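Putative gamma-glutamylcyclotransferase YkqA (Bacillus subtilis, PDB 2QIK) probably acts as a gamma-glutamylcyclotransferase, an acyltransferase that releases the gamma-glutamyl group as a cyclic product. Local coordinates at residues R12-H18 and Y57-Y61; D153-R157 and L257-P261; A239-P243 and H270-K276. All blocks are in the same frame, centred on the assembly; numbering follows the deposited sequence. Where two conformers were deposited one is given.

The three contacts are spread over the two halves of a single chain. Contact 1 closes before the others open; it lies in the N-terminal half, where a loop next to the probable substrate-binding residues meets strand 55-63 of the five-stranded antiparallel sheet. Contacts 2 and 3 interlace along the C-terminal half. Contact 2 joins strand 154-161 to the end of helix 245-258 and the turn after it; contact 3 joins the loop before that helix to the end of helix 261-273. Two successive helices are thus held at their junction and at their outer ends. Centre to centre, contact 1 is about 29 Å from contact 2 and about 34 Å from contact 3, while contacts 2 and 3 are about 24 Å apart.

Contact 1 (R12-H18 and Y57-Y61); sequences RKHEKNH and YGEVY
Glu59 reaches from strand 55-63 toward the loop and meets Arg12 and Lys13 chiefly with one carboxylate oxygen each. The guanidinium of Arg12 and the carboxylate stand almost perpendicular, their planes 88° apart, so the salt bridge is a single-point one: Arg12 NE lies 2.8 Å from Glu59 OE1. The bond is nearly straight at the hydrogen, and OE1 sits in the guanidinium plane, yet the nitrogen approaches from above the plane of the carboxylate. A bend at chi3 (66°) of Arg12 turns NE to this oxygen, and Gly58 CA lies over one guanidinium face, offset toward the rim. The outer nitrogen NH1 turns elsewhere, to a salt bridge with Asp114 and to a water that links it to Tyr57 O.

Glu59 OE2 has two donors. Lys13 N lies 3.0 Å from Glu59 OE2 on its syn side, facing the other oxygen, and Tyr61 OH donates to Glu59 OE2 at 2.8 Å, nearly along the C-O bond. Arg12 to Glu15 form a type II beta turn directly after Tyr8 to Leu11, which probably bind the substrate. Strand 55-63 lies next to strand 3-7 in the five-stranded antiparallel sheet, so the bonds to Glu59 tie this turn to the sheet.

Tyr61 and His18 cross at about a right angle, the ring planes 61° apart. His18 CE1 approaches Tyr61 OH at 3.2 Å, while its ND1 bonds to Leu11 O. Lys13 CA lies over the centre of the His18 imidazole, 3.5 Å above its plane, and Lys13 CB rests 3.7 Å from Tyr61 OH, whereas the amine of Lys13 runs on to Asp218.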
# COMPACT_ATOMS: atom_id res chain seq x y z
N ARG A 12 -9.88 -8.26 6.15
CA ARG A 12 -9.44 -7.12 5.39
C ARG A 12 -10.46 -6.78 4.28
O ARG A 12 -11.26 -7.63 3.86
CB ARG A 12 -8.04 -7.32 4.75
CG ARG A 12 -6.93 -7.32 5.81
CD ARG A 12 -5.55 -7.47 5.16
NE ARG A 12 -5.24 -6.31 4.35
CZ ARG A 12 -4.12 -6.15 3.72
NH1 ARG A 12 -3.12 -7.00 3.83
NH2 ARG A 12 -3.93 -5.12 2.92
N LYS A 13 -10.38 -5.56 3.80
CA LYS A 13 -11.32 -5.11 2.77
C LYS A 13 -11.26 -6.05 1.60
O LYS A 13 -10.19 -6.48 1.20
CB LYS A 13 -10.97 -3.66 2.37
CG LYS A 13 -12.03 -2.94 1.61
CD LYS A 13 -11.49 -1.53 1.20
CE LYS A 13 -12.63 -0.69 0.74
NZ LYS A 13 -12.14 0.69 0.33
N HIS A 14 -12.40 -6.35 1.01
CA HIS A 14 -12.49 -7.20 -0.14
C HIS A 14 -12.07 -8.64 0.10
O HIS A 14 -11.85 -9.41 -0.88
CB HIS A 14 -11.72 -6.67 -1.37
CG HIS A 14 -12.06 -5.26 -1.67
ND1 HIS A 14 -11.20 -4.22 -1.81
CD2 HIS A 14 -13.30 -4.74 -1.83
CE1 HIS A 14 -11.88 -3.11 -2.02
NE2 HIS A 14 -13.16 -3.40 -2.08
N GLU A 15 -12.10 -9.08 1.34
CA GLU A 15 -11.85 -10.49 1.64
C GLU A 15 -13.17 -11.08 2.16
O GLU A 15 -14.14 -10.38 2.48
CB GLU A 15 -10.80 -10.59 2.75
CG GLU A 15 -9.45 -10.02 2.36
CD GLU A 15 -8.63 -10.83 1.40
OE1 GLU A 15 -9.08 -11.83 0.82
OE2 GLU A 15 -7.44 -10.46 1.25
N LYS A 16 -13.21 -12.43 2.19
CA LYS A 16 -14.47 -13.14 2.33
C LYS A 16 -15.23 -12.85 3.61
O LYS A 16 -16.45 -12.98 3.66
CB LYS A 16 -14.27 -14.61 2.16
CG LYS A 16 -13.43 -15.25 3.20
CD LYS A 16 -13.26 -16.72 2.92
CE LYS A 16 -12.36 -17.38 3.97
NZ LYS A 16 -12.16 -18.83 3.74
N ASN A 17 -14.56 -12.48 4.68
CA ASN A 17 -15.27 -12.16 5.95
C ASN A 17 -15.41 -10.70 6.27
O ASN A 17 -15.84 -10.33 7.36
CB ASN A 17 -14.68 -12.97 7.13
CG ASN A 17 -14.86 -14.48 6.95
OD1 ASN A 17 -15.92 -14.92 6.52
ND2 ASN A 17 -13.87 -15.23 7.31
N HIS A 18 -15.05 -9.82 5.32
CA HIS A 18 -15.03 -8.40 5.62
C HIS A 18 -16.41 -7.87 6.00
O HIS A 18 -16.51 -6.94 6.79
CB HIS A 18 -14.47 -7.65 4.45
CG HIS A 18 -14.33 -6.18 4.67
ND1 HIS A 18 -13.44 -5.65 5.57
CD2 HIS A 18 -15.01 -5.14 4.17
CE1 HIS A 18 -13.57 -4.33 5.56
NE2 HIS A 18 -14.53 -4.00 4.73
N TYR A 57 1.26 -6.83 8.06
CA TYR A 57 0.57 -5.71 7.46
C TYR A 57 -0.96 -5.91 7.55
O TYR A 57 -1.44 -7.04 7.52
CB TYR A 57 1.03 -5.47 6.03
CG TYR A 57 2.43 -4.96 6.02
CD1 TYR A 57 3.55 -5.80 6.00
CD2 TYR A 57 2.66 -3.60 6.21
CE1 TYR A 57 4.83 -5.33 6.15
CE2 TYR A 57 3.94 -3.11 6.33
CZ TYR A 57 5.04 -3.97 6.31
OH TYR A 57 6.30 -3.43 6.54
N GLY A 58 -1.69 -4.83 7.70
CA GLY A 58 -3.10 -4.92 7.78
C GLY A 58 -3.75 -3.55 7.78
O GLY A 58 -3.19 -2.58 7.26
N GLU A 59 -4.96 -3.49 8.33
CA GLU A 59 -5.81 -2.31 8.27
C GLU A 59 -6.42 -2.08 9.65
O GLU A 59 -6.60 -3.06 10.40
CB GLU A 59 -6.98 -2.58 7.29
CG GLU A 59 -6.52 -2.91 5.88
CD GLU A 59 -7.54 -3.58 5.01
OE1 GLU A 59 -7.14 -4.28 4.02
OE2 GLU A 59 -8.73 -3.54 5.23
N VAL A 60 -6.68 -0.81 9.99
CA VAL A 60 -7.28 -0.47 11.28
C VAL A 60 -8.69 0.04 11.07
O VAL A 60 -8.90 0.96 10.27
CB VAL A 60 -6.46 0.55 12.03
CG1 VAL A 60 -7.10 0.96 13.35
CG2 VAL A 60 -5.01 0.09 12.25
N TYR A 61 -9.63 -0.53 11.80
CA TYR A 61 -11.03 -0.14 11.81
C TYR A 61 -11.47 0.27 13.20
O TYR A 61 -10.89 -0.13 14.20
CB TYR A 61 -11.90 -1.33 11.34
CG TYR A 61 -11.76 -1.61 9.88
CD1 TYR A 61 -10.72 -2.39 9.42
CD2 TYR A 61 -12.62 -1.10 8.93
CE1 TYR A 61 -10.50 -2.61 8.11
CE2 TYR A 61 -12.43 -1.31 7.60
CZ TYR A 61 -11.31 -2.10 7.18
OH TYR A 61 -11.11 -2.27 5.81
O HOH W 1 -2.27 -8.93 5.80
O HOH W 2 -6.42 -3.82 1.76

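Contact 2 (D153-R157 and L257-P261); sequences DPVGR and LYLSP
The carbonyl oxygen of Tyr258 is gripped by two nitrogens of Arg157. Arg157 NE makes the stronger bond, 2.8 Å from Tyr258 O, nearly straight at 165° and directed in the carbonyl plane onto a lone pair; NH1 adds a weak one at 3.4 Å to the same Tyr258 O. Arg157 was modelled in two conformers, so this grip belongs to the one described here. Its CG is anti to the backbone N (chi1 -170°), and a bend at chi3 lays the guanidinium flat against the chain beyond the helix. Ser260 N stands over the centre of the Arg157 guanidinium, 3.2 Å above its plane, with Leu259 C nearer the rim. The long, flat-ended arginine thus both bonds to a carbonyl at the helix end through its edge and packs on peptide groups with its face.

Here the end of helix 245-258 passes into helix 261-273, and Ser260 is the N-cap of the second: its OG accepts from Phe263 N and also bonds to Glu187, while Pro261, which has no N-H to give, suits the first turn, where none is needed for helical bonding. Strand 154-161, an edge of the three-stranded antiparallel sheet, carries a classic beta bulge in which Val155 and Gly156 both face Leu190. Gly156 has a positive phi (119°), where a beta carbon would collide with the carbonyl oxygen of Val155.

At the start of the strand, Pro154 meets the end of the Tyr258 side chain, the two crossing at about a right angle. Pro154 CB lies 4.0 Å from Tyr258 CE1, and Leu257 CG covers one face of the phenol ring. Leu259 CD2 touches Arg157 CG at 4.1 Å, the aliphatic part of the arginine.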
# COMPACT_ATOMS: atom_id res chain seq x y z
N ASP A 153 -0.89 -0.53 -21.88
CA ASP A 153 -2.37 -0.64 -21.73
C ASP A 153 -2.77 0.12 -20.44
O ASP A 153 -3.28 -0.45 -19.46
CB ASP A 153 -2.84 -2.13 -21.64
CG ASP A 153 -4.34 -2.31 -21.71
OD1 ASP A 153 -5.09 -1.42 -22.11
OD2 ASP A 153 -4.80 -3.37 -21.40
N PRO A 154 -2.52 1.42 -20.43
CA PRO A 154 -2.98 2.25 -19.32
C PRO A 154 -4.49 2.28 -19.30
O PRO A 154 -5.14 2.54 -20.32
CB PRO A 154 -2.33 3.62 -19.57
CG PRO A 154 -2.20 3.66 -21.07
CD PRO A 154 -1.87 2.25 -21.46
N VAL A 155 -5.04 2.10 -18.12
CA VAL A 155 -6.42 2.42 -17.89
C VAL A 155 -6.54 3.94 -17.90
O VAL A 155 -7.49 4.45 -18.50
CB VAL A 155 -6.93 1.81 -16.57
CG1 VAL A 155 -8.46 2.21 -16.35
CG2 VAL A 155 -6.74 0.29 -16.63
N GLY A 156 -5.54 4.64 -17.38
CA GLY A 156 -5.42 6.09 -17.43
C GLY A 156 -5.41 6.69 -16.05
O GLY A 156 -5.10 6.06 -15.05
N ARG A 157 -5.70 7.98 -16.06
CA ARG A 157 -5.66 8.78 -14.86
C ARG A 157 -6.55 8.20 -13.83
O ARG A 157 -7.70 7.82 -14.09
CB ARG A 157 -6.19 10.18 -15.18
CG ARG A 157 -6.00 11.17 -14.10
CD ARG A 157 -6.63 12.49 -14.41
NE ARG A 157 -6.13 13.01 -15.66
CZ ARG A 157 -6.59 14.10 -16.27
NH1 ARG A 157 -6.04 14.49 -17.39
NH2 ARG A 157 -7.57 14.80 -15.75
N LEU A 257 1.69 13.78 -19.19
CA LEU A 257 0.99 12.91 -20.12
C LEU A 257 -0.39 12.48 -19.61
O LEU A 257 -1.34 12.41 -20.37
CB LEU A 257 1.84 11.68 -20.43
CG LEU A 257 1.43 10.55 -21.41
CD1 LEU A 257 1.11 11.18 -22.74
CD2 LEU A 257 2.58 9.53 -21.47
N TYR A 258 -0.48 12.16 -18.33
CA TYR A 258 -1.67 11.49 -17.83
C TYR A 258 -2.57 12.28 -16.90
O TYR A 258 -3.76 11.97 -16.80
CB TYR A 258 -1.21 10.22 -17.10
CG TYR A 258 -0.58 9.12 -17.95
CD1 TYR A 258 -1.35 8.37 -18.81
CD2 TYR A 258 0.72 8.72 -17.73
CE1 TYR A 258 -0.84 7.37 -19.56
CE2 TYR A 258 1.28 7.65 -18.49
CZ TYR A 258 0.48 6.97 -19.40
OH TYR A 258 0.97 5.89 -20.15
N LEU A 259 -2.03 13.18 -16.10
CA LEU A 259 -2.77 13.70 -14.93
C LEU A 259 -3.47 15.03 -15.23
O LEU A 259 -3.25 15.65 -16.26
CB LEU A 259 -1.84 13.83 -13.73
CG LEU A 259 -1.05 12.57 -13.38
CD1 LEU A 259 -0.32 12.81 -12.11
CD2 LEU A 259 -1.98 11.34 -13.27
N SER A 260 -4.30 15.48 -14.34
CA SER A 260 -4.97 16.75 -14.57
C SER A 260 -3.93 17.89 -14.53
O SER A 260 -3.00 17.85 -13.76
CB SER A 260 -6.11 17.01 -13.57
OG SER A 260 -5.67 17.24 -12.25
N PRO A 261 -4.09 18.92 -15.36
CA PRO A 261 -3.22 20.08 -15.29
C PRO A 261 -3.14 20.69 -13.86
O PRO A 261 -2.08 21.05 -13.46
CB PRO A 261 -3.80 21.01 -16.37
CG PRO A 261 -4.70 20.22 -17.16
CD PRO A 261 -5.10 19.04 -16.44

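Contact 3 (A239-P243 and H270-K276); sequences AEIAP and HMNSLPK
Glu240 and His270 form a His-carboxylate hydrogen bond; the end of the second of two successive helices, 245-258 and 261-273, is thereby joined to the loop that leads into the first. Traced outward, the Glu240 side chain first meets Leu274: Glu240 CB lies 3.7 Å from Leu274 CD2, a methyl contact that fits the aliphatic start of a glutamate. With CG beside the backbone N and chi2 near 180° (-168°), the chain runs out extended, and CD arrives at the edge of the imidazole, in its plane. Glu240 OE1 then takes the bond, with His270 NE2 at 2.7 Å on its syn side; the donor hydrogen points almost straight at it, and the carboxylate and ring planes are 33° apart. OE1 also accepts from Phe167 N. OE2 turns to a salt bridge with Arg166, whose charge would be expected to favour the ionised carboxylate. An alanine here would keep CB but would probably leave both His270 NE2 and Arg166 without their acidic partner, letting the imidazole turn more freely.

Beyond the glutamate the two segments run close. Leu274 packs against the loop, its CD1 resting 3.5 Å from Ile241 O and its CB 4.1 Å from Ala242 CB, where a small methyl suits the tight approach of the backbones. Pro243 CG touches the selenium of Met271, present as selenomethionine, at 4.2 Å; the two side chains cross at about a right angle. Pro275 offers its carbonyl. Pro275 O accepts from Ala242 N at 2.8 Å, the donor tilted 30° from the carbonyl plane, and the same oxygen receives a CA-H contact, with Ile241 CA 3.4 Å from Pro275 O.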
# COMPACT_ATOMS: atom_id res chain seq x y z
N ALA A 239 11.49 12.97 6.65
CA ALA A 239 11.02 14.30 6.24
C ALA A 239 11.36 14.54 4.78
O ALA A 239 12.37 14.12 4.27
CB ALA A 239 11.52 15.41 7.09
N GLU A 240 10.48 15.27 4.10
CA GLU A 240 10.61 15.45 2.67
C GLU A 240 11.79 16.33 2.33
O GLU A 240 12.02 17.42 2.90
CB GLU A 240 9.34 16.05 2.08
CG GLU A 240 8.09 15.22 2.21
CD GLU A 240 6.99 15.80 1.32
OE1 GLU A 240 7.01 15.63 0.06
OE2 GLU A 240 6.08 16.55 1.87
N ILE A 241 12.54 15.92 1.32
CA ILE A 241 13.54 16.70 0.67
C ILE A 241 13.32 16.65 -0.83
O ILE A 241 12.63 15.78 -1.32
CB ILE A 241 14.97 16.31 1.04
CG1 ILE A 241 15.34 14.96 0.53
CG2 ILE A 241 15.18 16.35 2.53
CD1 ILE A 241 16.80 14.62 0.86
N ALA A 242 13.92 17.55 -1.58
CA ALA A 242 13.71 17.60 -3.00
C ALA A 242 14.24 16.36 -3.74
O ALA A 242 15.28 15.80 -3.37
CB ALA A 242 14.38 18.82 -3.60
N PRO A 243 13.52 15.96 -4.78
CA PRO A 243 14.03 14.88 -5.62
C PRO A 243 15.20 15.37 -6.51
O PRO A 243 15.35 16.58 -6.77
CB PRO A 243 12.82 14.53 -6.52
CG PRO A 243 12.01 15.80 -6.60
CD PRO A 243 12.21 16.46 -5.25
N HIS A 270 5.09 21.55 -5.43
CA HIS A 270 5.53 20.88 -4.23
C HIS A 270 6.96 20.42 -4.36
O HIS A 270 7.75 20.64 -3.44
CB HIS A 270 4.60 19.70 -3.92
CG HIS A 270 4.96 18.96 -2.69
ND1 HIS A 270 4.79 19.52 -1.44
CD2 HIS A 270 5.47 17.73 -2.52
CE1 HIS A 270 5.23 18.66 -0.54
NE2 HIS A 270 5.64 17.56 -1.17
N MSE A 271 7.29 19.71 -5.44
CA MSE A 271 8.65 19.25 -5.64
C MSE A 271 9.65 20.40 -5.61
O MSE A 271 10.72 20.30 -5.05
CB MSE A 271 8.77 18.49 -6.94
CG MSE A 271 8.00 17.16 -6.94
SE MSE A 271 8.27 16.02 -8.43
CE MSE A 271 7.55 17.11 -9.73
N ASN A 272 9.30 21.49 -6.25
CA ASN A 272 10.22 22.64 -6.38
C ASN A 272 10.34 23.43 -5.08
O ASN A 272 11.26 24.24 -4.95
CB ASN A 272 9.81 23.56 -7.55
CG ASN A 272 9.98 22.97 -8.87
OD1 ASN A 272 9.16 23.22 -9.83
ND2 ASN A 272 11.03 22.19 -9.01
N SER A 273 9.44 23.24 -4.13
CA SER A 273 9.39 23.97 -2.87
C SER A 273 10.24 23.29 -1.80
O SER A 273 10.58 23.86 -0.76
CB SER A 273 7.92 24.11 -2.40
OG SER A 273 7.83 25.01 -1.34
N LEU A 274 10.56 22.02 -2.02
CA LEU A 274 11.25 21.27 -1.00
C LEU A 274 12.71 21.69 -0.84
O LEU A 274 13.38 22.01 -1.83
CB LEU A 274 11.12 19.77 -1.37
CG LEU A 274 9.72 19.14 -1.27
CD1 LEU A 274 9.77 17.75 -1.80
CD2 LEU A 274 9.19 19.16 0.15
N PRO A 275 13.22 21.57 0.39
CA PRO A 275 14.64 21.87 0.61
C PRO A 275 15.49 20.79 -0.01
O PRO A 275 15.09 19.63 -0.08
CB PRO A 275 14.78 21.84 2.13
CG PRO A 275 13.68 20.98 2.57
CD PRO A 275 12.51 21.11 1.60
N LYS A 276 16.69 21.12 -0.40
CA LYS A 276 17.61 20.14 -0.91
C LYS A 276 18.09 19.31 0.26
O LYS A 276 18.22 19.79 1.41
CB LYS A 276 18.78 20.82 -1.64
CG LYS A 276 19.47 19.88 -2.60
CD LYS A 276 20.96 19.96 -2.61
CE LYS A 276 21.54 18.97 -3.55
NZ LYS A 276 20.79 18.91 -4.86